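Local coordinates for protein xyloglucan-specific endo-beta-1,4-glucanase BoGH5A (Bacteroides ovatus, PDB 3ZMR) that cleaves the beta-1,4-glucan backbone of xyloglucan internally, with retention of the beta-configuration, to release xyloglucan oligosaccharides, at residues E63-Q68 / V89-Y94; P97-Y102 / V289-A294; H224-N229 / V263-A268; F248-D253 / G296-Y301. One frame throughout, in Å; residues are numbered along the deposited sequence.

Contact 1: E63-Q68 / V89-Y94; sequences EANDTQ and VKQSLY
The side-chain amides of Q91 and N65 are the flat groups that join these segments. N65 CB lies over one face of the Q91 amide, 3.6 Å from Q91 CD, and the edge of that amide holds the carbonyl of E63. With CG anti to the backbone N (chi1 -177°), the N65 amide starts out toward the backbone of S92. The site is in the BACON domain, where the loop after strand 55-62 meets the end of strand 85-91.

Q91 NE2 donates to E63 O at 2.9 Å. The acceptor is within 3° of the Q91 amide plane. A second bond of NE2, to D20 O, and one from R71 NE to Q91 OE1 further fix the rotation of this amide. N65 ND2 donates to S92 O at 3.0 Å, from well above that carbonyl plane, and also to K69 O. N65 OD1 accepts from T67 N in an Asx turn, and from T67 OG1 in the carbonyl plane. L93 packs CD2 against Q68 O at 3.4 Å. One water joins the loop to Y94: it donates to N65 O and accepts from Q68 N and, at 3.0 Å, from Y94 N.

Contact 2: P97-Y102 / V289-A294; sequences PAYDEY and VNTVRA
Y99 lies against A294 and T291 at the end of helix 275-293. CG is anti to the carbonyl carbon (chi1 -70°), which starts the ring off toward A294. From CB outward the side chain first meets a carbonyl: CB is 3.8 Å from A294 O. CD2 comes equally close to A294 CB and A294 O. CE2 is next, 3.5 Å from A294 CB, and it also nears T291 O. CZ still touches the same methyl. The hydroxyl at the tip reaches T291, with OH 3.5 Å from CG2. That hydroxyl is hydrogen-bonded to E238 of helix 227-248, and K242 of the same helix makes a cation-pi contact with the ring.

The A294 methyl sits over one face of the Y99 ring, offset toward the rim. This is a CH-pi contact, with CB 3.7 Å from the ring centroid and 22° off the normal. P97 packs beside it, CD 4.0 Å from A294 CB, and crosses the N290 side chain at about a right angle. Y102 brings its ring edge to A294 O, which lies in the ring plane, 3.4 Å from CD1. A water donates to P97 O and A294 O and accepts from Y99 N.

No direct hydrogen bond joins the segments. The arrangement is aromatic and proline packing of the loop after strand 85-91 on an outer helix of the (beta/alpha)8 barrel.

Contact 3: H224-N229 / V263-A268; sequences HPVDAN and VNNDDA
Two loops of the (beta/alpha)8 barrel meet here, with P225 and H224 leading into helix 227-248 and N264 and N265 following the proposed proton donor E262. The P225 ring is set against the backbone of 264-265. Its CD lies 3.3 Å from N264 O and 3.8 Å from N265 CB. Its CB makes loose apolar packing with V263 CG1, at 4.4 Å. P225 is also the centre of an inverse gamma turn, closed by the bond from V226 N to H224 O. V226 CG1 only comes near N265 ND2.

In this family the loops after the barrel strands border the substrate cleft, and the side chain of N264 is about 8 Å from a bound xylose. The CB of N264 points away from the other segment, and its ND2 bonds to N310 OD1.

N265 opens a type I turn that runs to A268, and its OD1 accepts from D267 N, an Asx turn. H224 has CG anti to its carbonyl carbon (chi1 -53°), and its ring presents an edge to the D267 carboxylate. The two planes are 64° apart, and CE1 is 3.6 Å from D267 OD1. A water in the plane of the H224 ring, 2.8 Å from ND1, donates to N265 OD1 and weakly to D267 OD2.

Contact 4: F248-D253 / G296-Y301; sequences FRDYDD and GGRNHY
R249 and N299 bring the two backbones closest, with their CA atoms 5.6 Å apart. Residues 248-251 form a type I turn where helix 227-248 gives way to the loop. G296 and G297 both have positive phi, and residues 298-300 then take helical angles.

R298 has CG anti to its carbonyl carbon (chi1 -70°) and runs extended from CG to NE. CB touches R249 O at 3.3 Å and CD touches Y251 O at 3.4 Å. D250 O sits over one face of the guanidinium, 3.3 Å above the plane and over its centre. NH1 forms a long salt bridge, 3.6 Å, with D250 OD1. A water at the guanidinium edge is the closer link: it accepts from NH1 and from R298 N, and donates to D250 OD1 at 2.8 Å.

R249 passes N299 at about a right angle, CB 3.6 Å from N299 ND2. Its CD rests on G296 O, and its NH1 bonds to T295 O and E101 O. R302 and T295 bind the N299 amide. These are neighbouring alpha-to-beta loops, the links before strands 255-258 and 304-307, on the barrel side opposite the catalytic end.

In the fold
Contact 1 lies within the BACON domain; contacts 3 and 4 belong to the barrel, and contact 2 packs the loop that follows strand 85-91 on it. All four are partly buried, none fully core. Contacts 1 and 2 meet through Y94 OH and N290 OD1, a probable hydrogen bond. Contacts 2 and 4 have centres about 12 Å apart: contact 2 uses the C-terminal part of helix 275-293 and contact 4 the loop that follows it, with a probable hydrogen bond from R293 NH1 to N299 O. Contact 3 stands apart, on the loops beside the substrate cleft. Direct amide bonds hold contact 1, ring packing contact 2, proline packing contact 3, and arginines laid on backbone carbonyls, with one long salt bridge, contact 4.

Contact 1: E63-Q68 / V89-Y94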
loop_
_atom_site.group_PDB
_atom_site.type_symbol
_atom_site.label_atom_id
_atom_site.label_comp_id
_atom_site.label_asym_id
_atom_site.label_seq_id
_atom_site.Cartn_x
_atom_site.Cartn_y
_atom_site.Cartn_z
ATOM N N GLU A 63 -11.353 19.541 -7.823
ATOM C CA GLU A 63 -11.087 18.281 -7.145
ATOM C C GLU A 63 -10.768 17.207 -8.173
ATOM O O GLU A 63 -11.138 17.307 -9.341
ATOM C CB GLU A 63 -12.307 17.856 -6.322
ATOM C CG GLU A 63 -12.585 18.738 -5.123
ATOM C CD GLU A 63 -13.859 18.373 -4.376
ATOM O OE1 GLU A 63 -14.660 17.541 -4.876
ATOM O OE2 GLU A 63 -14.071 18.945 -3.280
ATOM N N ALA A 64 -10.085 16.165 -7.731
ATOM C CA ALA A 64 -9.841 15.002 -8.585
ATOM C C ALA A 64 -11.176 14.440 -9.062
ATOM O O ALA A 64 -12.149 14.420 -8.306
ATOM C CB ALA A 64 -9.073 13.933 -7.818
ATOM N N ASN A 65 -11.227 14.049 -10.339
ATOM C CA ASN A 65 -12.443 13.458 -10.912
ATOM C C ASN A 65 -12.366 11.921 -10.894
ATOM O O ASN A 65 -11.775 11.333 -11.763
ATOM C CB ASN A 65 -12.655 13.949 -12.340
ATOM C CG ASN A 65 -13.943 13.408 -12.957
ATOM O OD1 ASN A 65 -14.788 12.852 -12.251
ATOM N ND2 ASN A 65 -14.091 13.570 -14.269
ATOM N N ASP A 66 -12.987 11.310 -9.888
ATOM C CA ASP A 66 -13.083 9.850 -9.761
ATOM C C ASP A 66 -14.420 9.281 -10.274
ATOM O O ASP A 66 -14.753 8.121 -9.999
ATOM C CB ASP A 66 -12.852 9.444 -8.295
ATOM C CG ASP A 66 -13.882 10.037 -7.331
ATOM O OD1 ASP A 66 -14.656 10.949 -7.719
ATOM O OD2 ASP A 66 -13.902 9.576 -6.160
ATOM N N THR A 67 -15.180 10.077 -11.041
ATOM C CA THR A 67 -16.524 9.651 -11.496
ATOM C C THR A 67 -16.552 8.823 -12.794
ATOM O O THR A 67 -17.601 8.285 -13.184
ATOM C CB THR A 67 -17.446 10.847 -11.724
ATOM O OG1 THR A 67 -17.046 11.525 -12.919
ATOM C CG2 THR A 67 -17.446 11.781 -10.503
ATOM N N GLN A 68 -15.419 8.768 -13.491
ATOM C CA GLN A 68 -15.299 8.044 -14.784
ATOM C C GLN A 68 -16.216 8.599 -15.894
ATOM O O GLN A 68 -16.472 7.926 -16.895
ATOM C CB GLN A 68 -15.492 6.514 -14.598
ATOM C CG GLN A 68 -14.490 5.946 -13.587
ATOM C CD GLN A 68 -14.482 4.427 -13.493
ATOM O OE1 GLN A 68 -15.490 3.763 -13.742
ATOM N NE2 GLN A 68 -13.337 3.870 -13.096
ATOM N N VAL A 89 -16.101 25.480 -17.418
ATOM C CA VAL A 89 -15.092 24.562 -16.897
ATOM C C VAL A 89 -15.443 23.129 -17.280
ATOM O O VAL A 89 -16.540 22.640 -16.981
ATOM C CB VAL A 89 -14.979 24.662 -15.357
ATOM C CG1 VAL A 89 -13.940 23.675 -14.816
ATOM C CG2 VAL A 89 -14.625 26.089 -14.968
ATOM N N LYS A 90 -14.489 22.468 -17.926
ATOM C CA LYS A 90 -14.648 21.062 -18.319
ATOM C C LYS A 90 -13.485 20.289 -17.708
ATOM O O LYS A 90 -12.327 20.678 -17.846
ATOM C CB LYS A 90 -14.617 20.901 -19.838
ATOM C CG LYS A 90 -14.840 19.466 -20.321
ATOM C CD LYS A 90 -14.812 19.368 -21.843
ATOM C CE LYS A 90 -15.959 20.120 -22.484
ATOM N NZ LYS A 90 -15.874 20.038 -23.971
ATOM N N GLN A 91 -13.820 19.188 -17.057
ATOM C CA GLN A 91 -12.835 18.285 -16.470
ATOM C C GLN A 91 -13.005 16.866 -17.039
ATOM O O GLN A 91 -14.081 16.290 -16.965
ATOM C CB GLN A 91 -12.945 18.260 -14.956
ATOM C CG GLN A 91 -11.844 17.419 -14.336
ATOM C CD GLN A 91 -11.843 17.396 -12.819
ATOM O OE1 GLN A 91 -12.888 17.517 -12.166
ATOM N NE2 GLN A 91 -10.650 17.168 -12.238
ATOM N N SER A 92 -11.918 16.319 -17.577
ATOM C CA SER A 92 -11.948 14.994 -18.189
ATOM C C SER A 92 -11.967 13.864 -17.175
ATOM O O SER A 92 -11.707 14.057 -15.985
ATOM C CB SER A 92 -10.846 14.805 -19.221
ATOM O OG SER A 92 -9.594 15.033 -18.667
ATOM N N LEU A 93 -12.356 12.685 -17.659
ATOM C CA LEU A 93 -12.299 11.461 -16.870
ATOM C C LEU A 93 -10.847 10.980 -16.771
ATOM O O LEU A 93 -9.977 11.406 -17.538
ATOM C CB LEU A 93 -13.228 10.380 -17.445
ATOM C CG LEU A 93 -13.114 9.968 -18.903
ATOM C CD1 LEU A 93 -11.899 9.113 -19.174
ATOM C CD2 LEU A 93 -14.367 9.194 -19.278
ATOM N N TYR A 94 -10.594 10.066 -15.842
ATOM C CA TYR A 94 -9.231 9.523 -15.665
ATOM C C TYR A 94 -8.821 8.641 -16.862
ATOM O O TYR A 94 -9.607 7.809 -17.323
ATOM C CB TYR A 94 -9.125 8.699 -14.372
ATOM C CG TYR A 94 -7.867 7.812 -14.258
ATOM C CD1 TYR A 94 -6.729 8.321 -13.743
ATOM C CD2 TYR A 94 -7.856 6.481 -14.682
ATOM C CE1 TYR A 94 -5.589 7.570 -13.608
ATOM C CE2 TYR A 94 -6.715 5.690 -14.577
ATOM C CZ TYR A 94 -5.566 6.248 -14.035
ATOM O OH TYR A 94 -4.405 5.499 -13.912
HETATM O O HOH W 1 -12.468 9.456 -13.578
#

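Contact 2: P97-Y102 / V289-A294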
loop_
_atom_site.group_PDB
_atom_site.type_symbol
_atom_site.label_atom_id
_atom_site.label_comp_id
_atom_site.label_asym_id
_atom_site.label_seq_id
_atom_site.Cartn_x
_atom_site.Cartn_y
_atom_site.Cartn_z
ATOM N N PRO A 97 -1.523 6.495 -18.807
ATOM C CA PRO A 97 -0.450 6.826 -19.775
ATOM C C PRO A 97 -0.469 5.924 -21.000
ATOM O O PRO A 97 -0.911 4.799 -20.908
ATOM C CB PRO A 97 0.843 6.589 -18.980
ATOM C CG PRO A 97 0.439 6.604 -17.542
ATOM C CD PRO A 97 -0.980 6.142 -17.481
ATOM N N ALA A 98 0.009 6.442 -22.132
ATOM C CA ALA A 98 0.052 5.681 -23.377
ATOM C C ALA A 98 1.373 4.940 -23.480
ATOM O O ALA A 98 2.432 5.597 -23.568
ATOM C CB ALA A 98 -0.147 6.609 -24.567
ATOM N N TYR A 99 1.319 3.603 -23.455
ATOM C CA TYR A 99 2.539 2.759 -23.663
ATOM C C TYR A 99 2.475 2.007 -24.975
ATOM O O TYR A 99 1.444 1.437 -25.335
ATOM C CB TYR A 99 2.768 1.686 -22.581
ATOM C CG TYR A 99 3.171 2.156 -21.197
ATOM C CD1 TYR A 99 3.643 3.420 -20.956
ATOM C CD2 TYR A 99 3.027 1.293 -20.115
ATOM C CE1 TYR A 99 4.007 3.811 -19.680
ATOM C CE2 TYR A 99 3.386 1.666 -18.842
ATOM C CZ TYR A 99 3.850 2.934 -18.614
ATOM O OH TYR A 99 4.235 3.333 -17.349
ATOM N N ASP A 100 3.595 1.986 -25.688
ATOM C CA ASP A 100 3.642 1.238 -26.963
ATOM C C ASP A 100 3.323 -0.266 -26.794
ATOM O O ASP A 100 2.785 -0.909 -27.674
ATOM C CB ASP A 100 5.017 1.381 -27.612
ATOM C CG ASP A 100 5.305 2.790 -28.118
ATOM O OD1 ASP A 100 4.386 3.634 -28.169
ATOM O OD2 ASP A 100 6.473 3.038 -28.471
ATOM N N GLU A 101 3.630 -0.784 -25.607
ATOM C CA GLU A 101 3.486 -2.182 -25.277
ATOM C C GLU A 101 2.057 -2.560 -24.844
ATOM O O GLU A 101 1.763 -3.746 -24.619
ATOM C CB GLU A 101 4.454 -2.556 -24.133
ATOM C CG GLU A 101 5.932 -2.361 -24.438
ATOM C CD GLU A 101 6.482 -0.981 -24.178
ATOM O OE1 GLU A 101 5.741 -0.011 -23.935
ATOM O OE2 GLU A 101 7.732 -0.875 -24.212
ATOM N N TYR A 102 1.182 -1.562 -24.715
ATOM C CA TYR A 102 -0.216 -1.790 -24.325
ATOM C C TYR A 102 -0.889 -2.857 -25.182
ATOM O O TYR A 102 -0.747 -2.885 -26.409
ATOM C CB TYR A 102 -1.003 -0.499 -24.445
ATOM C CG TYR A 102 -2.475 -0.591 -24.154
ATOM C CD1 TYR A 102 -2.983 -0.526 -22.855
ATOM C CD2 TYR A 102 -3.378 -0.709 -25.204
ATOM C CE1 TYR A 102 -4.360 -0.549 -22.634
ATOM C CE2 TYR A 102 -4.735 -0.749 -24.992
ATOM C CZ TYR A 102 -5.222 -0.692 -23.712
ATOM O OH TYR A 102 -6.581 -0.688 -23.521
ATOM N N VAL A 289 -0.233 2.619 -9.825
ATOM C CA VAL A 289 -1.502 2.235 -10.457
ATOM C C VAL A 289 -1.491 2.604 -11.964
ATOM O O VAL A 289 -1.836 1.783 -12.817
ATOM C CB VAL A 289 -2.713 2.855 -9.724
ATOM C CG1 VAL A 289 -4.012 2.661 -10.499
ATOM C CG2 VAL A 289 -2.829 2.238 -8.344
ATOM N N ASN A 290 -1.091 3.834 -12.257
ATOM C CA ASN A 290 -1.009 4.319 -13.638
ATOM C C ASN A 290 -0.190 3.369 -14.511
ATOM O O ASN A 290 -0.580 3.027 -15.604
ATOM C CB ASN A 290 -0.342 5.694 -13.708
ATOM C CG ASN A 290 -1.182 6.804 -13.144
ATOM O OD1 ASN A 290 -2.382 6.643 -12.855
ATOM N ND2 ASN A 290 -0.537 7.974 -12.997
ATOM N N THR A 291 0.982 2.992 -13.996
ATOM C CA THR A 291 1.941 2.182 -14.728
ATOM C C THR A 291 1.383 0.784 -15.040
ATOM O O THR A 291 1.459 0.317 -16.159
ATOM C CB THR A 291 3.271 2.073 -13.923
ATOM O OG1 THR A 291 3.809 3.387 -13.671
ATOM C CG2 THR A 291 4.308 1.190 -14.632
ATOM N N VAL A 292 0.794 0.138 -14.023
ATOM C CA VAL A 292 0.242 -1.198 -14.231
ATOM C C VAL A 292 -0.910 -1.141 -15.238
ATOM O O VAL A 292 -0.966 -1.926 -16.188
ATOM C CB VAL A 292 -0.213 -1.829 -12.899
ATOM C CG1 VAL A 292 -0.933 -3.158 -13.131
ATOM C CG2 VAL A 292 0.993 -2.007 -11.970
ATOM N N ARG A 293 -1.817 -0.194 -15.022
ATOM C CA ARG A 293 -3.006 -0.110 -15.905
ATOM C C ARG A 293 -2.631 0.220 -17.363
ATOM O O ARG A 293 -3.276 -0.268 -18.289
ATOM C CB ARG A 293 -4.023 0.900 -15.379
ATOM C CG ARG A 293 -4.611 0.570 -14.000
ATOM C CD ARG A 293 -5.297 -0.795 -13.883
ATOM N NE ARG A 293 -5.947 -0.902 -12.576
ATOM C CZ ARG A 293 -6.058 -2.008 -11.839
ATOM N NH1 ARG A 293 -5.536 -3.151 -12.270
ATOM N NH2 ARG A 293 -6.647 -1.962 -10.662
ATOM N N ALA A 294 -1.563 0.997 -17.530
ATOM C CA ALA A 294 -1.101 1.413 -18.850
ATOM C C ALA A 294 -0.576 0.217 -19.686
ATOM O O ALA A 294 -0.378 0.318 -20.900
ATOM C CB ALA A 294 -0.048 2.506 -18.758
HETATM O O HOH W 2 -1.105 2.515 -22.341
#

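Contact 3: H224-N229 / V263-A268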
loop_
_atom_site.group_PDB
_atom_site.type_symbol
_atom_site.label_atom_id
_atom_site.label_comp_id
_atom_site.label_asym_id
_atom_site.label_seq_id
_atom_site.Cartn_x
_atom_site.Cartn_y
_atom_site.Cartn_z
ATOM N N HIS A 224 12.231 9.334 0.118
ATOM C CA HIS A 224 12.419 10.775 -0.026
ATOM C C HIS A 224 11.174 11.425 -0.591
ATOM O O HIS A 224 11.181 11.948 -1.722
ATOM C CB HIS A 224 13.638 11.088 -0.879
ATOM C CG HIS A 224 14.867 10.401 -0.394
ATOM N ND1 HIS A 224 15.602 10.887 0.664
ATOM C CD2 HIS A 224 15.430 9.220 -0.743
ATOM C CE1 HIS A 224 16.598 10.051 0.919
ATOM N NE2 HIS A 224 16.514 9.030 0.080
ATOM N N PRO A 225 10.097 11.438 0.204
ATOM C CA PRO A 225 8.790 11.892 -0.304
ATOM C C PRO A 225 8.684 13.418 -0.214
ATOM O O PRO A 225 7.946 13.950 0.594
ATOM C CB PRO A 225 7.799 11.198 0.636
ATOM C CG PRO A 225 8.537 11.117 1.929
ATOM C CD PRO A 225 9.980 10.871 1.551
ATOM N N VAL A 226 9.483 14.080 -1.042
ATOM C CA VAL A 226 9.576 15.538 -1.087
ATOM C C VAL A 226 9.603 15.968 -2.549
ATOM O O VAL A 226 10.045 15.221 -3.431
ATOM C CB VAL A 226 10.822 16.077 -0.338
ATOM C CG1 VAL A 226 10.758 15.740 1.158
ATOM C CG2 VAL A 226 12.111 15.562 -0.937
ATOM N N ASP A 227 9.112 17.171 -2.794
ATOM C CA ASP A 227 9.013 17.692 -4.152
ATOM C C ASP A 227 10.357 17.731 -4.870
ATOM O O ASP A 227 10.399 17.525 -6.070
ATOM C CB ASP A 227 8.365 19.077 -4.156
ATOM C CG ASP A 227 6.868 19.031 -3.873
ATOM O OD1 ASP A 227 6.134 18.192 -4.438
ATOM O OD2 ASP A 227 6.417 19.877 -3.089
ATOM N N ALA A 228 11.455 17.949 -4.134
ATOM C CA ALA A 228 12.789 18.019 -4.751
ATOM C C ALA A 228 13.230 16.691 -5.373
ATOM O O ALA A 228 14.051 16.668 -6.265
ATOM C CB ALA A 228 13.820 18.514 -3.738
ATOM N N ASN A 229 12.667 15.586 -4.892
ATOM C CA ASN A 229 13.030 14.263 -5.407
ATOM C C ASN A 229 11.899 13.548 -6.124
ATOM O O ASN A 229 12.093 12.457 -6.663
ATOM C CB ASN A 229 13.549 13.392 -4.277
ATOM C CG ASN A 229 14.776 13.978 -3.632
ATOM O OD1 ASN A 229 15.732 14.356 -4.318
ATOM N ND2 ASN A 229 14.757 14.065 -2.316
ATOM N N VAL A 263 7.123 3.546 2.964
ATOM C CA VAL A 263 7.689 4.824 2.506
ATOM C C VAL A 263 7.753 5.750 3.729
ATOM O O VAL A 263 6.793 5.905 4.466
ATOM C CB VAL A 263 6.858 5.455 1.371
ATOM C CG1 VAL A 263 7.389 6.860 1.041
ATOM C CG2 VAL A 263 6.908 4.534 0.156
ATOM N N ASN A 264 8.930 6.345 3.900
ATOM C CA ASN A 264 9.308 7.193 5.028
ATOM C C ASN A 264 10.174 8.319 4.477
ATOM O O ASN A 264 10.684 8.210 3.389
ATOM C CB ASN A 264 10.184 6.337 6.010
ATOM C CG ASN A 264 10.597 7.058 7.257
ATOM O OD1 ASN A 264 11.798 7.200 7.527
ATOM N ND2 ASN A 264 9.631 7.486 8.044
ATOM N N ASN A 265 10.328 9.410 5.230
ATOM C CA ASN A 265 11.369 10.374 4.918
ATOM C C ASN A 265 12.672 10.079 5.691
ATOM O O ASN A 265 12.820 10.470 6.841
ATOM C CB ASN A 265 10.903 11.799 5.170
ATOM C CG ASN A 265 11.903 12.806 4.673
ATOM O OD1 ASN A 265 12.983 12.421 4.171
ATOM N ND2 ASN A 265 11.572 14.085 4.793
ATOM N N ASP A 266 13.607 9.410 5.035
ATOM C CA ASP A 266 14.848 8.966 5.673
ATOM C C ASP A 266 15.790 10.089 6.084
ATOM O O ASP A 266 16.712 9.848 6.855
ATOM C CB ASP A 266 15.565 7.940 4.770
ATOM C CG ASP A 266 15.013 6.485 4.950
ATOM O OD1 ASP A 266 14.122 6.252 5.821
ATOM O OD2 ASP A 266 15.483 5.575 4.227
ATOM N N ASP A 267 15.567 11.286 5.543
ATOM C CA ASP A 267 16.369 12.481 5.854
ATOM C C ASP A 267 15.821 13.249 7.060
ATOM O O ASP A 267 16.470 14.182 7.527
ATOM C CB ASP A 267 16.425 13.440 4.640
ATOM C CG ASP A 267 17.337 12.953 3.512
ATOM O OD1 ASP A 267 18.000 11.898 3.624
ATOM O OD2 ASP A 267 17.403 13.660 2.485
ATOM N N ALA A 268 14.635 12.894 7.573
ATOM C CA ALA A 268 13.998 13.750 8.608
ATOM C C ALA A 268 14.107 13.234 10.039
ATOM O O ALA A 268 13.562 13.840 10.962
ATOM C CB ALA A 268 12.554 14.063 8.244
HETATM O O HOH W 3 14.167 13.093 1.742
#

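Contact 4: F248-D253 / G296-Y301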
loop_
_atom_site.group_PDB
_atom_site.type_symbol
_atom_site.label_atom_id
_atom_site.label_comp_id
_atom_site.label_asym_id
_atom_site.label_seq_id
_atom_site.Cartn_x
_atom_site.Cartn_y
_atom_site.Cartn_z
ATOM N N PHE A 248 4.650 -10.064 -15.794
ATOM C CA PHE A 248 3.602 -10.802 -15.120
ATOM C C PHE A 248 2.170 -10.564 -15.650
ATOM O O PHE A 248 1.177 -11.005 -15.064
ATOM C CB PHE A 248 3.680 -10.535 -13.614
ATOM C CG PHE A 248 4.863 -11.179 -12.940
ATOM C CD1 PHE A 248 4.831 -12.532 -12.611
ATOM C CD2 PHE A 248 5.994 -10.439 -12.631
ATOM C CE1 PHE A 248 5.918 -13.114 -12.027
ATOM C CE2 PHE A 248 7.094 -11.022 -12.043
ATOM C CZ PHE A 248 7.053 -12.352 -11.724
ATOM N N ARG A 249 2.075 -9.909 -16.811
ATOM C CA ARG A 249 0.794 -9.432 -17.324
ATOM C C ARG A 249 -0.221 -10.553 -17.567
ATOM O O ARG A 249 -1.423 -10.327 -17.426
ATOM C CB ARG A 249 1.037 -8.660 -18.649
ATOM C CG ARG A 249 -0.249 -8.056 -19.239
ATOM C CD ARG A 249 0.020 -7.001 -20.280
ATOM N NE ARG A 249 0.880 -7.474 -21.361
ATOM C CZ ARG A 249 1.321 -6.722 -22.360
ATOM N NH1 ARG A 249 1.036 -5.421 -22.439
ATOM N NH2 ARG A 249 2.102 -7.283 -23.273
ATOM N N ASP A 250 0.242 -11.738 -17.980
ATOM C CA ASP A 250 -0.685 -12.826 -18.360
ATOM C C ASP A 250 -1.107 -13.732 -17.220
ATOM O O ASP A 250 -1.824 -14.688 -17.447
ATOM C CB ASP A 250 -0.138 -13.639 -19.532
ATOM C CG ASP A 250 0.015 -12.822 -20.806
ATOM O OD1 ASP A 250 -0.623 -11.752 -20.967
ATOM O OD2 ASP A 250 0.782 -13.263 -21.686
ATOM N N TYR A 251 -0.685 -13.440 -15.990
ATOM C CA TYR A 251 -1.126 -14.223 -14.828
ATOM C C TYR A 251 -2.540 -13.847 -14.403
ATOM O O TYR A 251 -2.971 -12.697 -14.569
ATOM C CB TYR A 251 -0.141 -14.094 -13.645
ATOM C CG TYR A 251 1.167 -14.849 -13.898
ATOM C CD1 TYR A 251 2.187 -14.295 -14.646
ATOM C CD2 TYR A 251 1.309 -16.155 -13.485
ATOM C CE1 TYR A 251 3.351 -15.010 -14.923
ATOM C CE2 TYR A 251 2.450 -16.875 -13.724
ATOM C CZ TYR A 251 3.471 -16.314 -14.453
ATOM O OH TYR A 251 4.594 -17.103 -14.679
ATOM N N ASP A 252 -3.254 -14.829 -13.872
ATOM C CA ASP A 252 -4.633 -14.637 -13.486
ATOM C C ASP A 252 -4.772 -13.851 -12.161
ATOM O O ASP A 252 -3.779 -13.318 -11.620
ATOM C CB ASP A 252 -5.394 -15.964 -13.564
ATOM C CG ASP A 252 -5.131 -16.921 -12.446
ATOM O OD1 ASP A 252 -4.652 -16.557 -11.360
ATOM O OD2 ASP A 252 -5.520 -18.095 -12.650
ATOM N N ASP A 253 -5.999 -13.753 -11.659
ATOM C CA ASP A 253 -6.306 -12.832 -10.561
ATOM C C ASP A 253 -5.810 -13.286 -9.176
ATOM O O ASP A 253 -5.950 -12.594 -8.185
ATOM C CB ASP A 253 -7.793 -12.459 -10.514
ATOM C CG ASP A 253 -8.709 -13.614 -10.136
ATOM O OD1 ASP A 253 -8.221 -14.699 -9.725
ATOM O OD2 ASP A 253 -9.951 -13.428 -10.222
ATOM N N GLY A 296 -2.211 -2.692 -19.844
ATOM C CA GLY A 296 -3.387 -3.360 -20.341
ATOM C C GLY A 296 -3.418 -4.848 -20.118
ATOM O O GLY A 296 -2.873 -5.364 -19.138
ATOM N N GLY A 297 -4.058 -5.586 -21.025
ATOM C CA GLY A 297 -4.259 -7.014 -20.843
ATOM C C GLY A 297 -4.948 -7.305 -19.517
ATOM O O GLY A 297 -5.832 -6.564 -19.059
ATOM N N ARG A 298 -4.555 -8.398 -18.878
ATOM C CA ARG A 298 -5.131 -8.744 -17.571
ATOM C C ARG A 298 -4.770 -7.707 -16.490
ATOM O O ARG A 298 -5.432 -7.636 -15.445
ATOM C CB ARG A 298 -4.661 -10.123 -17.152
ATOM C CG ARG A 298 -5.254 -11.257 -17.985
ATOM C CD ARG A 298 -4.622 -12.547 -17.538
ATOM N NE ARG A 298 -4.958 -13.769 -18.259
ATOM C CZ ARG A 298 -4.472 -14.130 -19.428
ATOM N NH1 ARG A 298 -3.711 -13.313 -20.165
ATOM N NH2 ARG A 298 -4.776 -15.358 -19.879
ATOM N N ASN A 299 -3.708 -6.932 -16.724
ATOM C CA ASN A 299 -3.314 -5.885 -15.792
ATOM C C ASN A 299 -4.328 -4.739 -15.714
ATOM O O ASN A 299 -4.319 -3.948 -14.798
ATOM C CB ASN A 299 -1.941 -5.319 -16.118
ATOM C CG ASN A 299 -0.811 -6.283 -15.783
ATOM O OD1 ASN A 299 -0.962 -7.241 -15.008
ATOM N ND2 ASN A 299 0.327 -6.018 -16.350
ATOM N N HIS A 300 -5.227 -4.668 -16.675
ATOM C CA HIS A 300 -6.361 -3.739 -16.595
ATOM C C HIS A 300 -7.260 -4.059 -15.403
ATOM O O HIS A 300 -7.771 -3.160 -14.762
ATOM C CB HIS A 300 -7.165 -3.810 -17.899
ATOM C CG HIS A 300 -8.339 -2.876 -17.956
ATOM N ND1 HIS A 300 -8.192 -1.550 -18.268
ATOM C CD2 HIS A 300 -9.659 -3.061 -17.709
ATOM C CE1 HIS A 300 -9.378 -0.961 -18.269
ATOM N NE2 HIS A 300 -10.283 -1.851 -17.923
ATOM N N TYR A 301 -7.385 -5.353 -15.100
ATOM C CA TYR A 301 -8.314 -5.876 -14.105
ATOM C C TYR A 301 -7.669 -6.357 -12.800
ATOM O O TYR A 301 -8.385 -6.697 -11.846
ATOM C CB TYR A 301 -9.069 -7.062 -14.700
ATOM C CG TYR A 301 -9.982 -6.712 -15.857
ATOM C CD1 TYR A 301 -11.181 -6.005 -15.646
ATOM C CD2 TYR A 301 -9.673 -7.081 -17.160
ATOM C CE1 TYR A 301 -12.057 -5.705 -16.681
ATOM C CE2 TYR A 301 -10.542 -6.777 -18.198
ATOM C CZ TYR A 301 -11.708 -6.082 -17.941
ATOM O OH TYR A 301 -12.554 -5.794 -18.980
HETATM O O HOH W 4 -3.002 -10.341 -20.455
#